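Local coordinates for pirin-like protein YHAK (Escherichia coli, PDB 2VEC) that is a monomeric cytoplasmic bicupin of the pirin family that lacks quercetin 2,3-dioxygenase activity and is probably sensitive to oxidation through a reactive cysteine, at residues Y98-S101 and E102-V106; S117-G121 and V122-E126; I166-P169 and E170-G174. All coordinates share one frame; numbering follows the deposited sequence.

Overall arrangement
Contacts 1 and 2 are neighbours in the first cupin half of this bicupin, their centres about 8 Å apart, whereas contact 3 belongs to the second half, its centre about 24 Å from contact 1 and 23 Å from contact 2. The first two meet because strands 95-100 and 124-128 lie side by side in one sheet: Arg99 O lies 2.7 Å from Ser125 N, and Tyr98 OH lies 2.7 Å from Glu126 OE2, probably as a hydrogen bond. Contact 3 touches neither; its nearest atoms are about 10 Å from contact 2 and 14 Å from contact 1. All three are local turns or loops, following one another in series.

Contact 1 of 3, residues Y98-S101 and E102-V106; sequences YRDS and EGNHV
Asp100 turns its carboxylate over the hairpin bend toward Glu102 and Asn104. With CG tucked between the backbone N and carbonyl carbon (chi1 77°), OD1 accepts from Glu102 N at 2.7 Å and from Asn104 N at 3.1 Å. The two donors come from opposite faces of the carboxylate plane, so one oxygen is gripped by two amides; the bond to Glu102 N closes an Asx turn. Asn104 crosses the aspartate at a slant, its CB 3.3 Å from Asp100 OD2, with the amide and carboxylate planes 76° apart. The backbone makes a type I turn from Asp100 to Gly103, followed by a G1 bulge at Gly103. Gly103 N bonds to Asp100 O, and Asp100 N bonds to Asn104 O at 3.1 Å. Glycine suits position 103 because at phi 99° a CB would be jammed against Glu102 O. A water bridges Ser101 OG and Glu102 OE2 across the exposed bend, while Ser101 OG also receives Ser123 N.

Farther down the hairpin, Tyr98 and Val106 form a hydrogen-bonded pair, Tyr98 N to Val106 O being 2.8 Å and nearly straight. Tyr98 CB meets Val106 CG1 at 3.8 Å. On the other face, Arg99 CG lies 4.2 Å from His105 CB. Strand 105-109 edges the four-stranded sheet, and strand 124-128 flanks 95-100 on its far side; Tyr98 and Val106 face the opposing sheet, packing on Leu114 of strand 112-116, with Tyr98 also on Ile91 of strand 85-93.

Contact 2 of 3, residues S117-G121 and V122-E126; sequences STQPG and VSYSE
Tyr124 sends its hydroxyl back to the preceding loop, where Gln119 N donates to OH at 2.8 Å (149°) near the plane of the ring. With CG anti to the carbonyl carbon (chi1 -64°), the ring reaches back to Thr118 and Gln119. A backbone-to-backbone bond, Val122 N to Gln119 O at 3.1 Å, closes the turn from Gln119 to Val122. Proline at 120 suits the fixed phi of its first corner, and Gly121 takes the positive phi (76°) of the second.

Among the apolar contacts, Thr118 CG2 lies over one face of the Tyr124 ring, 4.2 Å from its centroid, a CH-pi contact offset toward the rim. Thr118 OG1, pointing elsewhere, is bonded to Val85 O. Val122 CG2 crosses Gln119 CB at a slant, 3.9 Å away, and the buried valine also packs on Asp100 and Ser101.

Water joins the polar groups: one molecule lies 2.9 Å from Gln119 OE1 and close to Tyr124 OH, and another is within bonding distance of Gln119 O and Val122 O.

Residues Gln119 to Val122 form a type II beta turn, and the Tyr124 hydroxyl holds its first residue; the turn lies in the connection between strands 112-116 and 124-128, which carries the chain from one sheet of the cupin beta sandwich to the other.

Contact 3 of 3, residues I166-P169 and E170-G174; sequences IASP and EGAMG
Ser168 points its hydroxyl into the bend that follows it, OG lying 3.0 Å from both Gly171 N and Ala172 N. A chi1 of 58° swings the hydroxyl in close to both amides; a short hydroxyl side chain suits the inner side of the bend, where it meets both of them and Ser175. The backbone adds only a weak bond, Gly171 N to Ser168 O at 3.5 Å.

At the corner, Pro169 has a phi of -60° that its ring imposes, while Gly171 takes a positive phi (70°), which glycine tolerates easily. The Glu170 chain bends at chi2 and folds back over the preceding carbonyl, its CD 3.4 Å from Pro169 O, with the carboxylate on the exposed side. A water accepts from Glu170 N at 3.1 Å and is weakly linked to Ser168 OG.

One shell out, Ser175 OG holds the serine: it is bonded to Ser168 OG and also to Ala172 O, linking the end of the strand, the middle of the loop and Ser175 just after it. Pro169 and Ser168 pack on Trp183 of strand 183-189. Just before the bend, Ile166 and Ala167 both face Leu184 in a classic beta bulge. The loop leads to strand 176-177, which lies parallel to 163-168 at the edge of the mixed six-stranded sheet.

Contact 1 of 3, residues Y98-S101 and E102-V106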
loop_
_atom_site.group_PDB
_atom_site.type_symbol
_atom_site.label_atom_id
_atom_site.label_comp_id
_atom_site.label_asym_id
_atom_site.label_seq_id
_atom_site.Cartn_x
_atom_site.Cartn_y
_atom_site.Cartn_z
ATOM N N TYR A 98 14.183 -5.776 8.124
ATOM C CA TYR A 98 13.009 -6.435 8.710
ATOM C C TYR A 98 13.422 -7.801 9.194
ATOM O O TYR A 98 13.918 -8.594 8.407
ATOM C CB TYR A 98 11.882 -6.557 7.663
ATOM C CG TYR A 98 11.418 -5.193 7.271
ATOM C CD1 TYR A 98 10.387 -4.580 7.961
ATOM C CD2 TYR A 98 12.078 -4.479 6.275
ATOM C CE1 TYR A 98 10.000 -3.285 7.644
ATOM C CE2 TYR A 98 11.685 -3.198 5.937
ATOM C CZ TYR A 98 10.660 -2.601 6.639
ATOM O OH TYR A 98 10.271 -1.326 6.332
ATOM N N ARG A 99 13.261 -8.069 10.486
ATOM C CA ARG A 99 13.670 -9.360 11.035
ATOM C C ARG A 99 12.519 -10.024 11.756
ATOM O O ARG A 99 11.634 -9.350 12.290
ATOM C CB ARG A 99 14.863 -9.207 11.991
ATOM C CG ARG A 99 16.073 -8.551 11.358
ATOM C CD ARG A 99 17.332 -8.642 12.245
ATOM N NE ARG A 99 18.540 -8.399 11.457
ATOM C CZ ARG A 99 19.630 -7.781 11.916
ATOM N NH1 ARG A 99 19.667 -7.329 13.171
ATOM N NH2 ARG A 99 20.690 -7.602 11.122
ATOM N N ASP A 100 12.520 -11.352 11.776
ATOM C CA ASP A 100 11.511 -12.047 12.547
ATOM C C ASP A 100 12.140 -12.999 13.560
ATOM O O ASP A 100 13.342 -13.243 13.518
ATOM C CB ASP A 100 10.457 -12.708 11.644
ATOM C CG ASP A 100 10.925 -13.994 10.980
ATOM O OD1 ASP A 100 11.858 -14.686 11.462
ATOM O OD2 ASP A 100 10.286 -14.363 9.976
ATOM N N SER A 101 11.337 -13.513 14.480
ATOM C CA SER A 101 11.869 -14.379 15.535
ATOM C C SER A 101 12.345 -15.757 15.056
ATOM O O SER A 101 12.927 -16.511 15.837
ATOM C CB SER A 101 10.885 -14.500 16.702
ATOM O OG SER A 101 9.562 -14.747 16.263
ATOM N N GLU A 102 12.093 -16.087 13.790
ATOM C CA GLU A 102 12.522 -17.366 13.205
ATOM C C GLU A 102 13.843 -17.256 12.440
ATOM O O GLU A 102 14.325 -18.241 11.864
ATOM C CB GLU A 102 11.429 -17.959 12.305
ATOM C CG GLU A 102 10.137 -18.348 13.023
ATOM C CD GLU A 102 10.345 -19.340 14.166
ATOM O OE1 GLU A 102 11.070 -20.344 13.984
ATOM O OE2 GLU A 102 9.772 -19.110 15.253
ATOM N N GLY A 103 14.442 -16.068 12.453
ATOM C CA GLY A 103 15.739 -15.866 11.810
ATOM C C GLY A 103 15.679 -15.243 10.421
ATOM O O GLY A 103 16.725 -14.860 9.875
ATOM N N ASN A 104 14.477 -15.141 9.847
ATOM C CA ASN A 104 14.308 -14.562 8.510
ATOM C C ASN A 104 14.600 -13.066 8.506
ATOM O O ASN A 104 14.268 -12.362 9.461
ATOM C CB ASN A 104 12.912 -14.807 7.961
ATOM C CG ASN A 104 12.540 -16.264 7.929
ATOM O OD1 ASN A 104 11.506 -16.651 8.465
ATOM N ND2 ASN A 104 13.369 -17.083 7.289
ATOM N N HIS A 105 15.255 -12.595 7.448
ATOM C CA HIS A 105 15.626 -11.184 7.351
ATOM C C HIS A 105 15.624 -10.709 5.907
ATOM O O HIS A 105 15.866 -11.485 4.972
ATOM C CB HIS A 105 16.992 -10.931 7.981
ATOM C CG HIS A 105 18.076 -11.790 7.413
ATOM N ND1 HIS A 105 18.829 -11.411 6.322
ATOM C CD2 HIS A 105 18.512 -13.025 7.762
ATOM C CE1 HIS A 105 19.692 -12.370 6.033
ATOM N NE2 HIS A 105 19.520 -13.361 6.891
ATOM N N VAL A 106 15.357 -9.413 5.740
ATOM C CA VAL A 106 15.356 -8.791 4.438
ATOM C C VAL A 106 15.575 -7.305 4.664
ATOM O O VAL A 106 15.110 -6.756 5.655
ATOM C CB VAL A 106 14.008 -9.077 3.692
ATOM C CG1 VAL A 106 12.789 -8.528 4.484
ATOM C CG2 VAL A 106 14.040 -8.551 2.258
HETATM O O HOH W 1 8.931 -17.254 16.946
#

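Contact 2 of 3, residues S117-G121 and V122-E126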
loop_
_atom_site.group_PDB
_atom_site.type_symbol
_atom_site.label_atom_id
_atom_site.label_comp_id
_atom_site.label_asym_id
_atom_site.label_seq_id
_atom_site.Cartn_x
_atom_site.Cartn_y
_atom_site.Cartn_z
ATOM N N SER A 117 4.442 -12.332 4.638
ATOM C CA SER A 117 3.265 -13.208 4.810
ATOM C C SER A 117 3.488 -13.787 6.174
ATOM O O SER A 117 4.335 -14.668 6.336
ATOM C CB SER A 117 3.218 -14.281 3.728
ATOM O OG SER A 117 2.943 -13.631 2.488
ATOM N N THR A 118 2.824 -13.203 7.171
ATOM C CA THR A 118 3.237 -13.419 8.560
ATOM C C THR A 118 2.683 -14.731 9.091
ATOM O O THR A 118 1.717 -15.289 8.537
ATOM C CB THR A 118 2.829 -12.258 9.494
ATOM O OG1 THR A 118 1.409 -12.229 9.612
ATOM C CG2 THR A 118 3.315 -10.906 8.948
ATOM N N GLN A 119 3.292 -15.203 10.170
ATOM C CA GLN A 119 2.969 -16.501 10.736
ATOM C C GLN A 119 2.585 -16.332 12.194
ATOM O O GLN A 119 3.206 -15.557 12.906
ATOM C CB GLN A 119 4.168 -17.453 10.670
ATOM C CG GLN A 119 4.935 -17.530 9.364
ATOM C CD GLN A 119 6.205 -18.401 9.513
ATOM O OE1 GLN A 119 7.320 -17.890 9.718
ATOM N NE2 GLN A 119 6.027 -19.731 9.455
ATOM N N PRO A 120 1.553 -17.064 12.641
ATOM C CA PRO A 120 1.073 -17.085 14.027
ATOM C C PRO A 120 2.163 -17.139 15.090
ATOM O O PRO A 120 2.999 -18.044 15.077
ATOM C CB PRO A 120 0.248 -18.373 14.072
ATOM C CG PRO A 120 -0.338 -18.457 12.713
ATOM C CD PRO A 120 0.716 -17.915 11.771
ATOM N N GLY A 121 2.153 -16.166 16.002
ATOM C CA GLY A 121 3.073 -16.177 17.148
ATOM C C GLY A 121 4.511 -15.793 16.824
ATOM O O GLY A 121 5.388 -15.896 17.677
ATOM N N VAL A 122 4.769 -15.351 15.596
ATOM C CA VAL A 122 6.115 -14.955 15.230
ATOM C C VAL A 122 6.213 -13.442 15.457
ATOM O O VAL A 122 5.269 -12.728 15.183
ATOM C CB VAL A 122 6.456 -15.414 13.778
ATOM C CG1 VAL A 122 7.766 -14.805 13.280
ATOM C CG2 VAL A 122 6.497 -16.962 13.704
ATOM N N SER A 123 7.332 -12.970 15.993
ATOM C CA SER A 123 7.543 -11.542 16.238
ATOM C C SER A 123 8.358 -10.928 15.118
ATOM O O SER A 123 9.294 -11.557 14.619
ATOM C CB SER A 123 8.276 -11.319 17.565
ATOM O OG SER A 123 7.374 -11.338 18.652
ATOM N N TYR A 124 8.041 -9.677 14.779
ATOM C CA TYR A 124 8.619 -8.992 13.639
ATOM C C TYR A 124 9.163 -7.635 14.033
ATOM O O TYR A 124 8.510 -6.885 14.753
ATOM C CB TYR A 124 7.538 -8.807 12.538
ATOM C CG TYR A 124 7.052 -10.120 11.976
ATOM C CD1 TYR A 124 7.669 -10.701 10.858
ATOM C CD2 TYR A 124 5.989 -10.811 12.581
ATOM C CE1 TYR A 124 7.208 -11.949 10.338
ATOM C CE2 TYR A 124 5.549 -12.033 12.087
ATOM C CZ TYR A 124 6.155 -12.598 10.973
ATOM O OH TYR A 124 5.693 -13.824 10.517
ATOM N N SER A 125 10.343 -7.302 13.528
ATOM C CA SER A 125 10.963 -6.027 13.864
ATOM C C SER A 125 11.377 -5.260 12.618
ATOM O O SER A 125 11.644 -5.848 11.568
ATOM C CB SER A 125 12.158 -6.237 14.796
ATOM O OG SER A 125 13.294 -6.678 14.085
ATOM N N GLU A 126 11.421 -3.940 12.746
ATOM C CA GLU A 126 11.721 -3.063 11.628
ATOM C C GLU A 126 12.718 -2.031 12.115
ATOM O O GLU A 126 12.420 -1.299 13.055
ATOM C CB GLU A 126 10.433 -2.391 11.126
ATOM C CG GLU A 126 10.651 -1.088 10.337
ATOM C CD GLU A 126 9.371 -0.541 9.699
ATOM O OE1 GLU A 126 8.289 -0.606 10.328
ATOM O OE2 GLU A 126 9.455 -0.043 8.553
HETATM O O HOH W 2 2.332 -12.859 14.232
HETATM O O HOH W 3 7.526 -15.034 9.328
#

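Contact 3 of 3, residues I166-P169 and E170-G174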
loop_
_atom_site.group_PDB
_atom_site.type_symbol
_atom_site.label_atom_id
_atom_site.label_comp_id
_atom_site.label_asym_id
_atom_site.label_seq_id
_atom_site.Cartn_x
_atom_site.Cartn_y
_atom_site.Cartn_z
ATOM N N ILE A 166 1.504 -4.124 -8.643
ATOM C CA ILE A 166 2.625 -4.462 -7.779
ATOM C C ILE A 166 2.293 -5.647 -6.879
ATOM O O ILE A 166 3.186 -6.210 -6.229
ATOM C CB ILE A 166 3.154 -3.233 -6.988
ATOM C CG1 ILE A 166 2.098 -2.705 -5.975
ATOM C CG2 ILE A 166 3.659 -2.134 -7.966
ATOM C CD1 ILE A 166 2.689 -1.736 -4.883
ATOM N N ALA A 167 1.016 -6.037 -6.817
ATOM C CA ALA A 167 0.666 -7.270 -6.092
ATOM C C ALA A 167 -0.634 -7.841 -6.631
ATOM O O ALA A 167 -1.540 -7.072 -6.983
ATOM C CB ALA A 167 0.556 -6.980 -4.578
ATOM N N SER A 168 -0.739 -9.173 -6.678
ATOM C CA SER A 168 -1.922 -9.814 -7.188
ATOM C C SER A 168 -1.981 -11.253 -6.657
ATOM O O SER A 168 -1.000 -11.745 -6.056
ATOM C CB SER A 168 -1.846 -9.844 -8.711
ATOM O OG SER A 168 -0.663 -10.542 -9.134
ATOM N N PRO A 169 -3.133 -11.919 -6.846
ATOM C CA PRO A 169 -3.346 -13.267 -6.333
ATOM C C PRO A 169 -2.346 -14.285 -6.890
ATOM O O PRO A 169 -1.975 -15.225 -6.170
ATOM C CB PRO A 169 -4.787 -13.595 -6.769
ATOM C CG PRO A 169 -5.444 -12.276 -6.876
ATOM C CD PRO A 169 -4.355 -11.365 -7.453
ATOM N N GLU A 170 -1.915 -14.099 -8.138
ATOM C CA GLU A 170 -1.031 -15.068 -8.772
ATOM C C GLU A 170 0.325 -14.501 -9.152
ATOM O O GLU A 170 1.120 -15.209 -9.767
ATOM C CB GLU A 170 -1.695 -15.683 -10.016
ATOM C CG GLU A 170 -3.000 -16.398 -9.713
ATOM C CD GLU A 170 -2.892 -17.476 -8.618
ATOM O OE1 GLU A 170 -1.897 -18.227 -8.586
ATOM O OE2 GLU A 170 -3.820 -17.571 -7.779
ATOM N N GLY A 171 0.593 -13.242 -8.789
ATOM C CA GLY A 171 1.851 -12.586 -9.134
ATOM C C GLY A 171 1.940 -12.299 -10.628
ATOM O O GLY A 171 3.029 -12.319 -11.197
ATOM N N ALA A 172 0.794 -12.046 -11.260
ATOM C CA ALA A 172 0.726 -11.752 -12.688
ATOM C C ALA A 172 1.613 -10.570 -13.049
ATOM O O ALA A 172 1.768 -9.632 -12.255
ATOM C CB ALA A 172 -0.730 -11.441 -13.097
ATOM N N MET A 173 2.201 -10.610 -14.244
ATOM C CA MET A 173 2.960 -9.477 -14.746
ATOM C C MET A 173 4.119 -9.109 -13.817
ATOM O O MET A 173 4.475 -7.940 -13.695
ATOM C CB MET A 173 2.031 -8.275 -15.008
ATOM C CG MET A 173 1.156 -8.416 -16.291
ATOM S SD MET A 173 -0.044 -7.060 -16.407
ATOM C CE MET A 173 -1.578 -7.795 -15.762
ATOM N N GLY A 174 4.692 -10.121 -13.158
ATOM C CA GLY A 174 5.861 -9.935 -12.288
ATOM C C GLY A 174 5.533 -9.145 -11.021
ATOM O O GLY A 174 6.313 -8.301 -10.573
HETATM O O HOH W 4 -2.898 -12.677 -10.694
#